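Putative alpha-L-fucosidase (PDB 3GZA) probably hydrolyses alpha-L-fucosidic bonds, releasing fucose from glycans, like other family 29 glycoside hydrolases. Local coordinates at residues A[51-57]-A[98-103]; A[109-115]-A[169-173]; A[61-66]-A[117-123]; A[22-28]-A[73-79]. Numbering follows the deposited sequence.

Contact 1. Residues A[51-57]-A[98-103]; sequences YNIFNPT and LKAVKW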
# COMPACT_ATOMS: atom_id res chain seq x y z
N TYR A 51 -2.57 10.97 -1.54
CA TYR A 51 -1.44 10.93 -2.43
C TYR A 51 -1.67 11.61 -3.78
O TYR A 51 -0.71 11.85 -4.52
CB TYR A 51 -0.92 9.52 -2.64
CG TYR A 51 -1.95 8.44 -2.94
CD1 TYR A 51 -2.53 8.24 -4.19
CD2 TYR A 51 -2.29 7.54 -1.92
CE1 TYR A 51 -3.43 7.22 -4.40
CE2 TYR A 51 -3.16 6.52 -2.12
CZ TYR A 51 -3.72 6.34 -3.34
OH TYR A 51 -4.61 5.32 -3.49
N ASN A 52 -2.92 11.96 -4.13
CA ASN A 52 -3.16 12.68 -5.36
C ASN A 52 -2.77 14.15 -5.34
O ASN A 52 -2.98 14.88 -6.30
CB ASN A 52 -4.54 12.40 -5.95
CG ASN A 52 -4.54 11.08 -6.71
OD1 ASN A 52 -3.72 10.86 -7.62
ND2 ASN A 52 -5.43 10.17 -6.32
N ILE A 53 -2.19 14.61 -4.24
CA ILE A 53 -1.56 15.92 -4.29
C ILE A 53 -0.34 15.83 -5.24
O ILE A 53 0.15 16.86 -5.72
CB ILE A 53 -1.14 16.42 -2.89
CG1 ILE A 53 -0.14 15.48 -2.16
CG2 ILE A 53 -2.39 16.72 -2.03
CD1 ILE A 53 0.41 16.00 -0.77
N PHE A 54 0.14 14.62 -5.49
CA PHE A 54 1.28 14.42 -6.38
C PHE A 54 0.82 14.67 -7.81
O PHE A 54 0.21 13.78 -8.44
CB PHE A 54 1.80 12.99 -6.28
CG PHE A 54 3.14 12.79 -6.96
CD1 PHE A 54 3.22 12.44 -8.30
CD2 PHE A 54 4.31 12.95 -6.25
CE1 PHE A 54 4.41 12.35 -8.94
CE2 PHE A 54 5.56 12.81 -6.87
CZ PHE A 54 5.61 12.48 -8.22
N ASN A 55 1.19 15.82 -8.37
CA ASN A 55 0.77 16.21 -9.71
C ASN A 55 1.73 17.20 -10.39
O ASN A 55 1.35 18.35 -10.62
CB ASN A 55 -0.66 16.76 -9.63
CG ASN A 55 -1.31 16.94 -10.97
OD1 ASN A 55 -1.04 16.18 -11.91
ND2 ASN A 55 -2.19 17.95 -11.07
N PRO A 56 2.98 16.77 -10.66
CA PRO A 56 3.98 17.67 -11.28
C PRO A 56 3.68 17.77 -12.79
O PRO A 56 4.29 17.09 -13.62
CB PRO A 56 5.30 16.99 -10.99
CG PRO A 56 5.00 15.55 -10.89
CD PRO A 56 3.54 15.45 -10.40
N THR A 57 2.77 18.66 -13.16
CA THR A 57 2.32 18.74 -14.54
C THR A 57 3.36 19.28 -15.55
O THR A 57 3.16 19.14 -16.76
CB THR A 57 1.01 19.60 -14.68
OG1 THR A 57 1.26 20.93 -14.24
CG2 THR A 57 -0.17 18.96 -13.89
N LEU A 98 3.70 4.98 -8.42
CA LEU A 98 3.08 5.75 -9.49
C LEU A 98 1.89 5.09 -10.16
O LEU A 98 1.07 5.79 -10.82
CB LEU A 98 4.15 6.26 -10.45
CG LEU A 98 5.04 7.33 -9.82
CD1 LEU A 98 6.25 7.54 -10.80
CD2 LEU A 98 4.33 8.66 -9.50
N LYS A 99 1.74 3.78 -10.01
CA LYS A 99 0.54 3.09 -10.52
C LYS A 99 -0.74 3.60 -9.82
O LYS A 99 -1.82 3.48 -10.39
CB LYS A 99 0.64 1.58 -10.30
CG LYS A 99 1.68 0.91 -11.14
CD LYS A 99 1.66 -0.58 -10.97
CE LYS A 99 2.59 -1.30 -11.92
NZ LYS A 99 2.14 -1.21 -13.34
N ALA A 100 -0.60 4.12 -8.60
CA ALA A 100 -1.78 4.47 -7.81
C ALA A 100 -2.39 5.81 -8.11
O ALA A 100 -3.53 6.06 -7.73
CB ALA A 100 -1.40 4.43 -6.32
N VAL A 101 -1.62 6.69 -8.75
CA VAL A 101 -2.01 8.07 -8.84
C VAL A 101 -2.64 8.45 -10.16
O VAL A 101 -2.48 7.73 -11.16
CB VAL A 101 -0.80 9.02 -8.58
CG1 VAL A 101 -0.20 8.79 -7.22
CG2 VAL A 101 0.24 8.94 -9.73
N LYS A 102 -3.42 9.52 -10.15
CA LYS A 102 -4.08 10.03 -11.38
C LYS A 102 -3.11 10.66 -12.38
O LYS A 102 -3.31 10.55 -13.60
CB LYS A 102 -5.15 11.05 -11.01
CG LYS A 102 -6.29 10.49 -10.17
CD LYS A 102 -7.16 11.64 -9.64
CE LYS A 102 -8.39 11.13 -8.82
NZ LYS A 102 -9.29 12.24 -8.24
N TRP A 103 -2.04 11.27 -11.85
CA TRP A 103 -0.99 11.85 -12.68
C TRP A 103 -0.45 10.80 -13.65
O TRP A 103 -0.16 9.66 -13.26
CB TRP A 103 0.12 12.37 -11.78
CG TRP A 103 1.28 12.95 -12.51
CD1 TRP A 103 1.36 14.18 -13.04
CD2 TRP A 103 2.55 12.32 -12.75
NE1 TRP A 103 2.59 14.38 -13.61
CE2 TRP A 103 3.35 13.26 -13.44
CE3 TRP A 103 3.10 11.08 -12.44
CZ2 TRP A 103 4.66 12.99 -13.83
CZ3 TRP A 103 4.39 10.82 -12.82
CH2 TRP A 103 5.16 11.75 -13.50
O HOH W 1 -4.86 4.38 -5.93
O HOH W 2 -2.08 12.40 -9.12
O HOH W 3 -5.64 7.86 -7.88

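Contact 2. Residues A[109-115]-A[169-173]; sequences DIVRDFV and LCTRY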
# COMPACT_ATOMS: atom_id res chain seq x y z
N ASP A 109 6.73 6.90 -14.65
CA ASP A 109 7.87 6.26 -14.01
C ASP A 109 8.98 7.29 -14.02
O ASP A 109 9.65 7.52 -15.02
CB ASP A 109 8.27 5.00 -14.74
CG ASP A 109 9.30 4.20 -13.97
OD1 ASP A 109 10.16 4.81 -13.28
OD2 ASP A 109 9.26 2.96 -14.10
N ILE A 110 9.10 7.99 -12.90
CA ILE A 110 10.03 9.08 -12.81
C ILE A 110 11.46 8.56 -12.71
O ILE A 110 12.38 9.21 -13.19
CB ILE A 110 9.69 10.01 -11.65
CG1 ILE A 110 8.33 10.64 -11.91
CG2 ILE A 110 10.77 11.13 -11.44
CD1 ILE A 110 7.78 11.46 -10.75
N VAL A 111 11.65 7.37 -12.13
CA VAL A 111 12.99 6.75 -12.12
C VAL A 111 13.44 6.52 -13.57
O VAL A 111 14.59 6.79 -13.93
CB VAL A 111 12.99 5.46 -11.30
CG1 VAL A 111 14.36 4.76 -11.44
CG2 VAL A 111 12.68 5.75 -9.81
N ARG A 112 12.53 6.06 -14.42
CA ARG A 112 12.87 5.84 -15.82
C ARG A 112 13.19 7.15 -16.54
O ARG A 112 14.18 7.28 -17.26
CB ARG A 112 11.79 5.09 -16.54
CG ARG A 112 12.29 4.72 -17.93
CD ARG A 112 11.57 3.62 -18.62
NE ARG A 112 11.37 2.45 -17.80
CZ ARG A 112 12.33 1.54 -17.50
NH1 ARG A 112 13.56 1.66 -17.95
NH2 ARG A 112 12.00 0.49 -16.76
N ASP A 113 12.31 8.13 -16.38
CA ASP A 113 12.55 9.44 -16.98
C ASP A 113 13.96 9.90 -16.56
O ASP A 113 14.76 10.36 -17.38
CB ASP A 113 11.56 10.46 -16.45
CG ASP A 113 10.18 10.38 -17.07
OD1 ASP A 113 9.79 9.40 -17.70
OD2 ASP A 113 9.47 11.39 -16.85
N PHE A 114 14.24 9.77 -15.27
CA PHE A 114 15.49 10.25 -14.67
C PHE A 114 16.73 9.58 -15.16
O PHE A 114 17.69 10.27 -15.57
CB PHE A 114 15.38 10.08 -13.15
CG PHE A 114 16.55 10.60 -12.40
CD1 PHE A 114 16.64 11.92 -12.09
CD2 PHE A 114 17.57 9.76 -11.97
CE1 PHE A 114 17.73 12.42 -11.42
CE2 PHE A 114 18.66 10.28 -11.24
CZ PHE A 114 18.73 11.59 -10.98
N VAL A 115 16.72 8.25 -15.21
CA VAL A 115 17.92 7.58 -15.68
C VAL A 115 18.13 7.86 -17.17
O VAL A 115 19.27 8.05 -17.63
CB VAL A 115 17.94 6.07 -15.40
CG1 VAL A 115 17.85 5.76 -13.89
CG2 VAL A 115 16.85 5.35 -16.18
N LEU A 169 14.70 -2.15 -9.13
CA LEU A 169 15.54 -0.98 -9.41
C LEU A 169 16.88 -1.31 -10.00
O LEU A 169 17.43 -0.54 -10.81
CB LEU A 169 15.63 -0.09 -8.18
CG LEU A 169 14.29 0.55 -7.76
CD1 LEU A 169 14.26 1.03 -6.29
CD2 LEU A 169 13.80 1.68 -8.75
N CYS A 170 17.39 -2.50 -9.67
CA CYS A 170 18.71 -2.97 -10.18
C CYS A 170 18.64 -3.75 -11.48
O CYS A 170 19.69 -4.10 -12.03
CB CYS A 170 19.43 -3.84 -9.14
SG CYS A 170 20.03 -2.92 -7.69
N THR A 171 17.43 -4.06 -11.96
CA THR A 171 17.29 -4.86 -13.18
C THR A 171 16.57 -4.17 -14.33
O THR A 171 16.73 -4.61 -15.46
CB THR A 171 16.59 -6.21 -12.92
OG1 THR A 171 15.28 -5.96 -12.35
CG2 THR A 171 17.46 -7.06 -11.94
N ARG A 172 15.82 -3.12 -14.05
CA ARG A 172 14.98 -2.55 -15.11
C ARG A 172 15.40 -1.15 -15.56
O ARG A 172 14.71 -0.59 -16.41
CB ARG A 172 13.55 -2.46 -14.59
CG ARG A 172 12.94 -3.75 -14.19
CD ARG A 172 11.57 -3.54 -13.56
NE ARG A 172 10.96 -4.81 -13.15
CZ ARG A 172 9.72 -4.87 -12.67
NH1 ARG A 172 9.01 -3.77 -12.52
NH2 ARG A 172 9.23 -6.04 -12.33
N TYR A 173 16.51 -0.62 -15.03
CA TYR A 173 16.89 0.77 -15.29
C TYR A 173 18.34 0.95 -15.74
O TYR A 173 18.88 2.05 -15.63
CB TYR A 173 16.58 1.62 -14.06
CG TYR A 173 15.10 1.61 -13.74
CD1 TYR A 173 14.19 2.45 -14.35
CD2 TYR A 173 14.59 0.69 -12.81
CE1 TYR A 173 12.83 2.37 -14.07
CE2 TYR A 173 13.25 0.60 -12.54
CZ TYR A 173 12.35 1.46 -13.17
OH TYR A 173 11.00 1.35 -12.97

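Contact 3. Residues A[61-66]-A[117-123]; sequences TDQWVQ and SCRKYGL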
# COMPACT_ATOMS: atom_id res chain seq x y z
N THR A 61 12.65 15.80 -16.29
CA THR A 61 13.91 15.40 -15.69
C THR A 61 15.11 15.81 -16.55
O THR A 61 16.23 15.89 -15.98
CB THR A 61 13.95 13.91 -15.39
OG1 THR A 61 13.61 13.22 -16.57
CG2 THR A 61 12.98 13.54 -14.28
N ASP A 62 14.92 16.12 -17.83
CA ASP A 62 16.05 16.64 -18.61
C ASP A 62 16.50 17.94 -17.93
O ASP A 62 17.68 18.21 -17.90
CB ASP A 62 15.71 16.91 -20.06
CG ASP A 62 15.60 15.68 -20.93
OD1 ASP A 62 15.98 14.59 -20.49
OD2 ASP A 62 15.11 15.86 -22.11
N GLN A 63 15.54 18.79 -17.52
CA GLN A 63 15.85 20.09 -16.90
C GLN A 63 16.60 19.91 -15.60
O GLN A 63 17.55 20.68 -15.29
CB GLN A 63 14.57 20.95 -16.79
CG GLN A 63 14.77 22.37 -16.29
CD GLN A 63 14.67 22.53 -14.81
OE1 GLN A 63 14.34 21.58 -14.09
NE2 GLN A 63 14.98 23.75 -14.31
N TRP A 64 16.22 18.89 -14.85
CA TRP A 64 16.92 18.57 -13.59
C TRP A 64 18.40 18.23 -13.84
O TRP A 64 19.30 18.75 -13.19
CB TRP A 64 16.30 17.33 -12.95
CG TRP A 64 14.89 17.40 -12.51
CD1 TRP A 64 13.95 18.35 -12.85
CD2 TRP A 64 14.21 16.41 -11.79
NE1 TRP A 64 12.74 18.01 -12.28
CE2 TRP A 64 12.86 16.80 -11.66
CE3 TRP A 64 14.61 15.22 -11.19
CZ2 TRP A 64 11.91 16.04 -10.95
CZ3 TRP A 64 13.67 14.46 -10.48
CH2 TRP A 64 12.34 14.88 -10.38
N VAL A 65 18.63 17.33 -14.80
CA VAL A 65 19.94 16.85 -15.11
C VAL A 65 20.79 17.97 -15.69
O VAL A 65 21.95 18.13 -15.35
CB VAL A 65 19.87 15.61 -16.02
CG1 VAL A 65 21.27 15.19 -16.51
CG2 VAL A 65 19.21 14.47 -15.24
N GLN A 66 20.23 18.79 -16.57
CA GLN A 66 21.02 19.88 -17.10
C GLN A 66 21.40 20.87 -16.04
O GLN A 66 22.47 21.45 -16.09
CB GLN A 66 20.23 20.63 -18.18
CG GLN A 66 20.10 19.83 -19.46
CD GLN A 66 19.21 20.48 -20.47
OE1 GLN A 66 17.97 20.55 -20.29
NE2 GLN A 66 19.81 20.97 -21.53
N SER A 117 17.32 10.71 -18.68
CA SER A 117 17.84 12.07 -18.73
C SER A 117 19.30 12.07 -18.37
O SER A 117 20.09 12.75 -19.02
CB SER A 117 17.05 13.01 -17.81
OG SER A 117 15.72 13.12 -18.28
N CYS A 118 19.70 11.35 -17.32
CA CYS A 118 21.13 11.28 -16.95
C CYS A 118 21.95 10.88 -18.15
O CYS A 118 22.91 11.54 -18.55
CB CYS A 118 21.35 10.29 -15.81
SG CYS A 118 20.75 10.92 -14.21
N ARG A 119 21.58 9.75 -18.76
CA ARG A 119 22.38 9.21 -19.85
C ARG A 119 22.40 10.13 -21.06
O ARG A 119 23.41 10.22 -21.78
CB ARG A 119 21.90 7.81 -20.20
CG ARG A 119 22.17 6.82 -19.09
CD ARG A 119 21.71 5.41 -19.35
NE ARG A 119 21.92 4.57 -18.15
CZ ARG A 119 20.96 3.96 -17.44
NH1 ARG A 119 19.67 4.02 -17.78
NH2 ARG A 119 21.31 3.27 -16.38
N LYS A 120 21.29 10.81 -21.31
CA LYS A 120 21.19 11.76 -22.43
C LYS A 120 22.25 12.88 -22.36
O LYS A 120 22.81 13.29 -23.39
CB LYS A 120 19.79 12.37 -22.47
CG LYS A 120 19.55 13.43 -23.56
CD LYS A 120 18.09 13.86 -23.63
CE LYS A 120 17.88 15.00 -24.58
NZ LYS A 120 16.42 15.36 -24.56
N TYR A 121 22.51 13.36 -21.14
CA TYR A 121 23.44 14.45 -20.90
C TYR A 121 24.79 14.01 -20.37
O TYR A 121 25.63 14.84 -20.02
CB TYR A 121 22.82 15.52 -20.01
CG TYR A 121 21.61 16.13 -20.69
CD1 TYR A 121 21.75 17.04 -21.69
CD2 TYR A 121 20.33 15.74 -20.32
CE1 TYR A 121 20.62 17.58 -22.35
CE2 TYR A 121 19.22 16.25 -20.94
CZ TYR A 121 19.35 17.15 -21.93
OH TYR A 121 18.22 17.67 -22.54
N GLY A 122 25.00 12.71 -20.30
CA GLY A 122 26.29 12.22 -19.91
C GLY A 122 26.58 12.18 -18.43
O GLY A 122 27.75 12.28 -18.04
N LEU A 123 25.54 12.14 -17.59
CA LEU A 123 25.72 11.98 -16.16
C LEU A 123 25.38 10.52 -15.85
O LEU A 123 24.55 9.90 -16.53
CB LEU A 123 24.88 12.93 -15.32
CG LEU A 123 25.49 14.31 -15.02
CD1 LEU A 123 25.66 15.10 -16.32
CD2 LEU A 123 24.63 15.03 -14.00

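Contact 4. Residues A[22-28]-A[73-79]; sequences MGAVFHY and CKFAVLT. With EDO (1,2-ethanediol), chain D.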
# COMPACT_ATOMS: atom_id res chain seq x y z
N MSE A 22 32.06 15.53 -8.20
CA MSE A 22 30.81 16.14 -7.80
C MSE A 22 29.65 15.38 -8.38
O MSE A 22 29.73 14.86 -9.52
CB MSE A 22 30.73 17.53 -8.34
CG MSE A 22 31.64 18.51 -7.75
SE MSE A 22 31.38 20.29 -8.55
CE MSE A 22 29.56 20.51 -7.87
N GLY A 23 28.58 15.36 -7.62
CA GLY A 23 27.31 14.78 -8.05
C GLY A 23 26.14 15.47 -7.38
O GLY A 23 26.34 16.34 -6.54
N ALA A 24 24.93 15.06 -7.75
CA ALA A 24 23.73 15.62 -7.18
C ALA A 24 22.78 14.53 -6.72
O ALA A 24 22.69 13.45 -7.33
CB ALA A 24 22.99 16.50 -8.20
N VAL A 25 22.05 14.80 -5.64
CA VAL A 25 20.96 13.93 -5.19
C VAL A 25 19.66 14.82 -5.24
O VAL A 25 19.62 15.98 -4.82
CB VAL A 25 21.17 13.29 -3.80
CG1 VAL A 25 21.28 14.36 -2.70
CG2 VAL A 25 20.05 12.25 -3.52
N PHE A 26 18.60 14.26 -5.81
CA PHE A 26 17.31 14.88 -5.96
C PHE A 26 16.33 14.18 -5.05
O PHE A 26 16.09 12.98 -5.25
CB PHE A 26 16.80 14.78 -7.42
CG PHE A 26 17.65 15.49 -8.44
CD1 PHE A 26 18.80 14.88 -8.94
CD2 PHE A 26 17.35 16.78 -8.81
CE1 PHE A 26 19.59 15.59 -9.88
CE2 PHE A 26 18.10 17.42 -9.74
CZ PHE A 26 19.24 16.82 -10.27
N HIS A 27 15.85 14.88 -4.02
CA HIS A 27 14.83 14.37 -3.11
C HIS A 27 13.44 14.78 -3.60
O HIS A 27 13.21 15.95 -3.91
CB HIS A 27 15.04 14.89 -1.69
CG HIS A 27 16.20 14.25 -0.97
ND1 HIS A 27 17.52 14.56 -1.23
CD2 HIS A 27 16.21 13.34 0.01
CE1 HIS A 27 18.29 13.83 -0.43
NE2 HIS A 27 17.52 13.09 0.34
N TYR A 28 12.52 13.82 -3.69
CA TYR A 28 11.18 14.07 -4.15
C TYR A 28 10.28 13.01 -3.53
O TYR A 28 10.63 11.82 -3.56
CB TYR A 28 11.18 14.01 -5.68
CG TYR A 28 10.19 14.87 -6.43
CD1 TYR A 28 10.10 16.21 -6.13
CD2 TYR A 28 9.45 14.36 -7.47
CE1 TYR A 28 9.28 17.03 -6.86
CE2 TYR A 28 8.61 15.16 -8.19
CZ TYR A 28 8.58 16.49 -7.91
OH TYR A 28 7.80 17.35 -8.65
N CYS A 73 28.43 18.54 -11.86
CA CYS A 73 28.02 17.19 -11.43
C CYS A 73 28.20 16.17 -12.54
O CYS A 73 27.88 16.45 -13.72
CB CYS A 73 26.54 17.20 -11.01
SG CYS A 73 26.29 18.33 -9.62
N LYS A 74 28.79 15.03 -12.17
CA LYS A 74 29.07 13.94 -13.10
C LYS A 74 28.13 12.75 -12.90
O LYS A 74 28.14 11.80 -13.71
CB LYS A 74 30.55 13.52 -13.06
CG LYS A 74 31.50 14.64 -13.42
CD LYS A 74 31.28 15.14 -14.83
CE LYS A 74 32.28 16.25 -15.18
NZ LYS A 74 33.66 15.78 -15.09
N PHE A 75 27.45 12.74 -11.76
CA PHE A 75 26.48 11.69 -11.45
C PHE A 75 25.29 12.35 -10.81
O PHE A 75 25.40 13.48 -10.28
CB PHE A 75 27.04 10.58 -10.57
CG PHE A 75 27.46 11.03 -9.22
CD1 PHE A 75 28.78 11.36 -8.98
CD2 PHE A 75 26.61 10.96 -8.14
CE1 PHE A 75 29.21 11.74 -7.74
CE2 PHE A 75 27.02 11.32 -6.89
CZ PHE A 75 28.36 11.68 -6.68
N ALA A 76 24.14 11.69 -10.88
CA ALA A 76 22.89 12.27 -10.32
C ALA A 76 22.07 11.08 -9.79
O ALA A 76 21.99 10.05 -10.43
CB ALA A 76 22.09 13.07 -11.39
N VAL A 77 21.51 11.28 -8.61
CA VAL A 77 20.78 10.25 -7.87
C VAL A 77 19.39 10.76 -7.55
O VAL A 77 19.21 11.90 -7.17
CB VAL A 77 21.56 9.94 -6.56
CG1 VAL A 77 20.88 8.85 -5.71
CG2 VAL A 77 23.03 9.56 -6.86
N LEU A 78 18.39 9.88 -7.66
CA LEU A 78 17.01 10.18 -7.32
C LEU A 78 16.48 9.29 -6.22
O LEU A 78 16.76 8.11 -6.21
CB LEU A 78 16.12 9.95 -8.56
CG LEU A 78 14.61 10.10 -8.36
CD1 LEU A 78 14.20 11.52 -7.89
CD2 LEU A 78 13.78 9.70 -9.64
N THR A 79 15.76 9.88 -5.27
CA THR A 79 15.09 9.14 -4.23
C THR A 79 13.90 8.37 -4.82
O THR A 79 12.82 8.95 -5.06
CB THR A 79 14.59 10.04 -3.10
OG1 THR A 79 13.69 11.00 -3.65
CG2 THR A 79 15.73 10.77 -2.40
C1 EDO D . 19.45 13.23 2.93
O1 EDO D . 18.70 12.06 2.58
C2 EDO D . 20.86 12.90 2.55
O2 EDO D . 21.35 11.96 3.48

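Contact 1. Residues A[51-57]-A[98-103]
Two beta-alpha loops of the TIM-barrel domain meet here. Segment 51-57 belongs to the long connection from strand 22-26 to helix 61-69, after the short helix 40-45. Segment 98-103 belongs to the long loop between strand 75-79 and helix 110-121. Trp103 is the centre of the contact. Pro56 CD lies 3.6 Å from the centroid of the five-membered ring of Trp103, 14° off the normal, a CH-pi contact. Phe54 points its edge at the six-membered ring of Trp103, with centroids 5.6 Å apart and planes at 81°. This is a T-shaped stack. Phe54 CE1 also touches Leu98 CD2 at 3.7 Å. Trp103 NE1 gives a weak hydrogen bond of 3.2 Å to Pro56 O. Pro56 is the centre of an inverse gamma turn. At the other end, Tyr51 packs on Ala100 and Val101. Tyr51 and Ala100 also touch the second subunit, so this end borders the dimer interface. Asn52 ties the loops together with a nearly straight hydrogen bond, Lys102 N to Asn52 OD1, 2.9 Å. One water donates to Asn52 OD1 at 2.7 Å and to Phe54 O at 2.8 Å, and accepts from Trp103 N at 3.0 Å.

Contact 2. Residues A[109-115]-A[169-173]
Tyr173, just after helix 148-171, fits against the first turns of helix 110-121. Its OH donates to Asp109 OD2 at 2.6 Å. Asp109 is the N-cap of its helix: Asp109 OD1 accepts from Arg112 N at 2.9 Å. One carboxylate thus caps the helix and holds the tyrosine. Asp109 OD2 also takes a weak hydrogen bond from Gln90 N. The guanidinium of Arg112 clasps a single carbonyl, with NH1 at 3.0 Å and NH2 at 2.9 Å from Arg172 O. Arg112 NH2 also lies over one face of the Tyr173 ring, 3.4 Å from CE1. Val111 CG1 covers the opposite face, 3.9 Å from the centroid, a CH-pi contact. Leu169 CD2 meets Val111 CG1 at 4.1 Å. The side chain of Arg172 turns elsewhere, to a salt bridge with Asp92. Tyr173 O accepts from Arg119 NH2, farther along helix 110-121. Directional bonds thus fix the turn that follows helix 148-171 to helix 110-121, around a buried aromatic ring, while Leu169 adds apolar contact.

Contact 3. Residues A[61-66]-A[117-123]
This is a helix-helix contact in the outer layer of the TIM barrel, between helix 61-69 and the C-terminal end of helix 110-121. The axes of 61-66 and 117-121 approach to 8.9 Å and cross at -52°. Val65 fills the centre. Its CG2 touches Ser117 CB at 3.7 Å, and its CG1 lies 3.8 Å from Tyr121 CB and 4.2 Å from Leu123 CD2. A polar cluster flanks it. Ser117 OG is 2.7 Å from both Thr61 OG1 and Asp62 OD1. Asp62 OD2 forms a 2.8 Å salt bridge with Lys120 NZ. On the exposed side, Gln66 CG lies over the Tyr121 ring, 3.7 Å from its centroid, a CH-pi contact. Gly122 ends the helix in a Schellman motif. Its positive phi suits glycine, and Leu123 N bonds back to Cys118 O at 2.9 Å. The chain then turns into strand 124-129. Cys118 and Leu123 rest on Ala76 of strand 75-79, while Trp64 packs on Leu78 of that same strand.

Contact 4. Residues A[22-28]-A[73-79]
Gly23 lies directly under an aromatic ring: its CA is 3.5 Å from the centroid of Phe75, 9° off the normal, a CH-pi contact. A CB here would clash with Phe75 CE2. Phe75 itself stacks on Tyr177. Backbone hydrogen bonds run along the pair. Lys74 N donates to Met22 O at 2.8 Å, where Met22 is selenomethionine. Ala24 N donates to Phe75 O at 3.0 Å, Val77 N to Ala24 O at 2.8 Å, Phe26 N to Val77 O at 2.8 Å, and Thr79 N to Phe26 O at 3.1 Å. Strands 22-26 and 75-79 are thus parallel neighbours in the TIM barrel, joined through helix 61-69 by a beta-alpha-beta crossover. Ala24, Phe26, Ala76 and Leu78 face the outer helices. Val25 and Val77 are on the other face of the sheet. At the C-terminal ends, where TIM barrels carry their active sites, Tyr28 N bonds to Thr79 OG1 at 3.1 Å. Thr79 CG2 lies over the His27 ring, 3.9 Å from its centroid. Trp283, Phe284, Tyr128 and His82 surround that ring. A 1,2-ethanediol, probably from the crystallisation liquor, is hydrogen-bonded there, with its O1 2.7 Å from His27 NE2.

In the fold
All four contacts lie in the TIM-barrel part of the chain. Contact 4 pairs two neighbouring strands of the barrel wall. The centres of contacts 3 and 4 are about 10 Å apart; in contact 3, helices 61-69 and 110-121 cover strand 75-79. Contact 2, about 13 Å from contact 3 centre to centre, joins the start of helix 110-121 to the end of helix 148-171. Phe114 of helix 110-121 packs against both strands of contact 4. Contact 1, about 17 Å from contact 2 centre to centre, reaches the second subunit. Its Phe54, Leu98 and Trp103 meet Ile110. Contact 4 opens first and closes before contact 2 opens; contact 3 alternates with the other three, as expected when consecutive beta-alpha units pack side by side.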